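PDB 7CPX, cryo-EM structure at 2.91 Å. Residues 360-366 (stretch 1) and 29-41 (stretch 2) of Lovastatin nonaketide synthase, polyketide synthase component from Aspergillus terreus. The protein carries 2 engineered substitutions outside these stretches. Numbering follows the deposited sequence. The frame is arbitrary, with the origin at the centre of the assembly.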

# COMPACT_ATOMS: atom_id res chain seq x y z
N SER A 360 35.40 19.86 24.64
CA SER A 360 35.00 18.72 23.83
C SER A 360 34.93 19.14 22.36
O SER A 360 34.32 20.15 22.03
CB SER A 360 33.64 18.18 24.28
OG SER A 360 33.26 17.06 23.50
N ALA A 361 35.57 18.35 21.50
CA ALA A 361 35.50 18.60 20.07
C ALA A 361 34.08 18.54 19.55
O ALA A 361 33.77 19.14 18.51
CB ALA A 361 36.37 17.60 19.31
N LYS A 362 33.19 17.83 20.26
CA LYS A 362 31.82 17.66 19.81
C LYS A 362 31.04 18.96 19.82
O LYS A 362 29.94 19.01 19.24
CB LYS A 362 31.14 16.61 20.68
CG LYS A 362 31.90 15.30 20.74
CD LYS A 362 31.40 14.39 21.84
CE LYS A 362 32.53 13.52 22.38
NZ LYS A 362 33.57 14.30 23.10
N THR A 363 31.55 20.01 20.46
CA THR A 363 30.93 21.32 20.35
C THR A 363 31.17 21.93 18.99
O THR A 363 30.40 22.79 18.54
CB THR A 363 31.45 22.25 21.44
OG1 THR A 363 32.87 22.41 21.29
CG2 THR A 363 31.15 21.69 22.82
N VAL A 364 32.23 21.51 18.31
CA VAL A 364 32.63 22.08 17.02
C VAL A 364 32.25 21.16 15.87
O VAL A 364 31.67 21.61 14.88
CB VAL A 364 34.14 22.38 17.02
CG1 VAL A 364 34.56 23.00 15.70
CG2 VAL A 364 34.51 23.29 18.18
N VAL A 365 32.59 19.88 15.97
CA VAL A 365 32.30 18.91 14.92
C VAL A 365 31.12 18.02 15.28
O VAL A 365 30.78 17.11 14.52
CB VAL A 365 33.54 18.06 14.60
CG1 VAL A 365 34.70 18.95 14.19
CG2 VAL A 365 33.92 17.19 15.78
N GLY A 366 30.50 18.24 16.43
CA GLY A 366 29.34 17.47 16.83
C GLY A 366 29.71 16.17 17.51
O GLY A 366 30.85 15.70 17.45
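Stretch 2 (29-41) KLWELLQHPRDVQ

Val 364 is the centre of this contact. It gives up more area to the other stretch than any other residue here, and its CA-to-CB bond points toward stretch 2. With chi1 at t, its CG1 lies 3.7 Å from CG of Leu 33 and 3.7 Å from CB of Pro 37, so one methyl touches both the last turn of a helix and the segment that follows it. The backbones come close as well: the CA atoms of Val 364 and Pro 37 are 5.9 Å apart.

Around this centre the side-chain contacts with the helix are aliphatic. Residues 29-35 are helical, and Leu 33 and Leu 34 follow Leu 30 by three and four residues. Val 365 uses all three: its CG1 lies 3.7 Å from CD2 of Leu 33, 4.0 Å from CD1 of Leu 30 and 4.2 Å from CD2 of Leu 34. Leu 34 starts out sideways, but its end comes nearer, where CD2 sits 4.0 Å from CB of Ala 361 and 4.1 Å from CB of Val 364.

The chain leaves helical angles at His 36, and the extended Pro 37 and Arg 38 carry it on past Val 364 to Val 40, whose CB is 3.8 Å from O of Val 364. The CA atoms of Val 365 and Val 40 are 6.8 Å apart, so from the Val 364 and Pro 37 pair both chains advance in the same sense. No hydrogen bond crosses between the stretches.

In stretch 1, residues 361-363 have helical phi/psi without the regular bonds. Several polar groups bond within it: OG1 of Thr 363 bonds O of Ser 360 at 2.8 Å, and NZ of Lys 362 reaches OG of Ser 360 at 2.8 Å. At the polar edge, exposed Arg 38 turns its CA-to-CB bond away, and its O is 4.5 Å from O of Val 364.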

# COMPACT_ATOMS: atom_id res chain seq x y z
N LYS A 29 42.97 20.72 8.06
CA LYS A 29 41.70 21.43 8.05
C LYS A 29 40.94 21.19 9.35
O LYS A 29 40.29 22.10 9.87
CB LYS A 29 40.86 20.99 6.85
CG LYS A 29 41.36 21.52 5.52
CD LYS A 29 40.42 21.15 4.39
CE LYS A 29 40.83 21.80 3.08
NZ LYS A 29 42.19 21.39 2.65
N LEU A 30 41.00 19.96 9.88
CA LEU A 30 40.33 19.68 11.14
C LEU A 30 40.91 20.52 12.27
O LEU A 30 40.17 21.05 13.10
CB LEU A 30 40.45 18.19 11.47
CG LEU A 30 39.87 17.75 12.81
CD1 LEU A 30 38.41 18.15 12.94
CD2 LEU A 30 40.02 16.25 12.99
N TRP A 31 42.24 20.65 12.31
CA TRP A 31 42.86 21.48 13.34
C TRP A 31 42.48 22.94 13.17
O TRP A 31 42.20 23.63 14.16
CB TRP A 31 44.38 21.32 13.30
CG TRP A 31 45.09 22.31 14.16
CD1 TRP A 31 46.08 23.17 13.78
CD2 TRP A 31 44.85 22.57 15.55
NE1 TRP A 31 46.48 23.94 14.84
CE2 TRP A 31 45.74 23.59 15.94
CE3 TRP A 31 43.98 22.03 16.50
CZ2 TRP A 31 45.78 24.08 17.24
CZ3 TRP A 31 44.02 22.52 17.79
CH2 TRP A 31 44.91 23.53 18.15
N GLU A 32 42.47 23.43 11.93
CA GLU A 32 42.07 24.81 11.69
C GLU A 32 40.64 25.04 12.17
O GLU A 32 40.34 26.07 12.79
CB GLU A 32 42.19 25.15 10.21
CG GLU A 32 43.62 25.19 9.70
CD GLU A 32 43.70 25.39 8.20
OE1 GLU A 32 42.63 25.45 7.55
OE2 GLU A 32 44.82 25.50 7.67
N LEU A 33 39.75 24.09 11.90
CA LEU A 33 38.37 24.20 12.37
C LEU A 33 38.32 24.21 13.89
O LEU A 33 37.63 25.04 14.49
CB LEU A 33 37.54 23.05 11.80
CG LEU A 33 36.15 22.84 12.40
CD1 LEU A 33 35.30 24.09 12.22
CD2 LEU A 33 35.48 21.64 11.75
N LEU A 34 39.04 23.29 14.53
CA LEU A 34 38.96 23.16 15.98
C LEU A 34 39.48 24.41 16.68
O LEU A 34 38.85 24.91 17.62
CB LEU A 34 39.73 21.93 16.44
CG LEU A 34 39.10 20.59 16.04
CD1 LEU A 34 40.04 19.44 16.35
CD2 LEU A 34 37.77 20.39 16.73
N GLN A 35 40.63 24.94 16.24
CA GLN A 35 41.17 26.14 16.86
C GLN A 35 40.44 27.40 16.41
O GLN A 35 40.53 28.43 17.09
CB GLN A 35 42.66 26.27 16.56
CG GLN A 35 42.99 26.60 15.12
CD GLN A 35 44.49 26.66 14.87
OE1 GLN A 35 45.28 26.66 15.81
NE2 GLN A 35 44.88 26.72 13.61
N HIS A 36 39.73 27.35 15.29
CA HIS A 36 38.94 28.47 14.78
C HIS A 36 37.55 27.95 14.42
O HIS A 36 37.19 27.85 13.25
CB HIS A 36 39.62 29.11 13.58
CG HIS A 36 40.97 29.69 13.89
ND1 HIS A 36 41.27 30.24 15.11
CD2 HIS A 36 42.09 29.78 13.14
CE1 HIS A 36 42.53 30.66 15.10
NE2 HIS A 36 43.05 30.39 13.92
N PRO A 37 36.75 27.60 15.43
CA PRO A 37 35.47 26.94 15.16
C PRO A 37 34.49 27.84 14.44
O PRO A 37 34.52 29.07 14.56
CB PRO A 37 34.97 26.56 16.55
CG PRO A 37 35.63 27.52 17.46
CD PRO A 37 36.98 27.79 16.87
N ARG A 38 33.60 27.20 13.68
CA ARG A 38 32.53 27.87 12.97
C ARG A 38 31.26 27.04 13.10
O ARG A 38 31.30 25.87 13.49
CB ARG A 38 32.89 28.09 11.49
CG ARG A 38 33.47 26.86 10.81
CD ARG A 38 33.80 27.13 9.35
NE ARG A 38 34.45 25.99 8.72
CZ ARG A 38 35.76 25.76 8.77
NH1 ARG A 38 36.58 26.56 9.42
NH2 ARG A 38 36.24 24.69 8.15
N ASP A 39 30.13 27.65 12.76
CA ASP A 39 28.83 26.99 12.90
C ASP A 39 28.71 25.93 11.81
O ASP A 39 28.02 26.09 10.80
CB ASP A 39 27.70 28.01 12.82
CG ASP A 39 26.36 27.43 13.20
OD1 ASP A 39 26.32 26.26 13.65
OD2 ASP A 39 25.34 28.13 13.05
N VAL A 40 29.41 24.82 12.04
CA VAL A 40 29.45 23.75 11.05
C VAL A 40 28.10 23.07 10.91
O VAL A 40 27.69 22.68 9.81
CB VAL A 40 30.55 22.74 11.42
CG1 VAL A 40 30.44 21.51 10.55
CG2 VAL A 40 31.92 23.37 11.26
N GLN A 41 27.38 22.91 12.02
CA GLN A 41 26.15 22.14 12.01
C GLN A 41 25.15 22.74 11.03
O GLN A 41 25.08 23.96 10.84
CB GLN A 41 25.54 22.08 13.40
CG GLN A 41 24.92 23.39 13.86
CD GLN A 41 23.44 23.46 13.58
OE1 GLN A 41 23.00 24.16 12.67
NE2 GLN A 41 22.65 22.74 14.37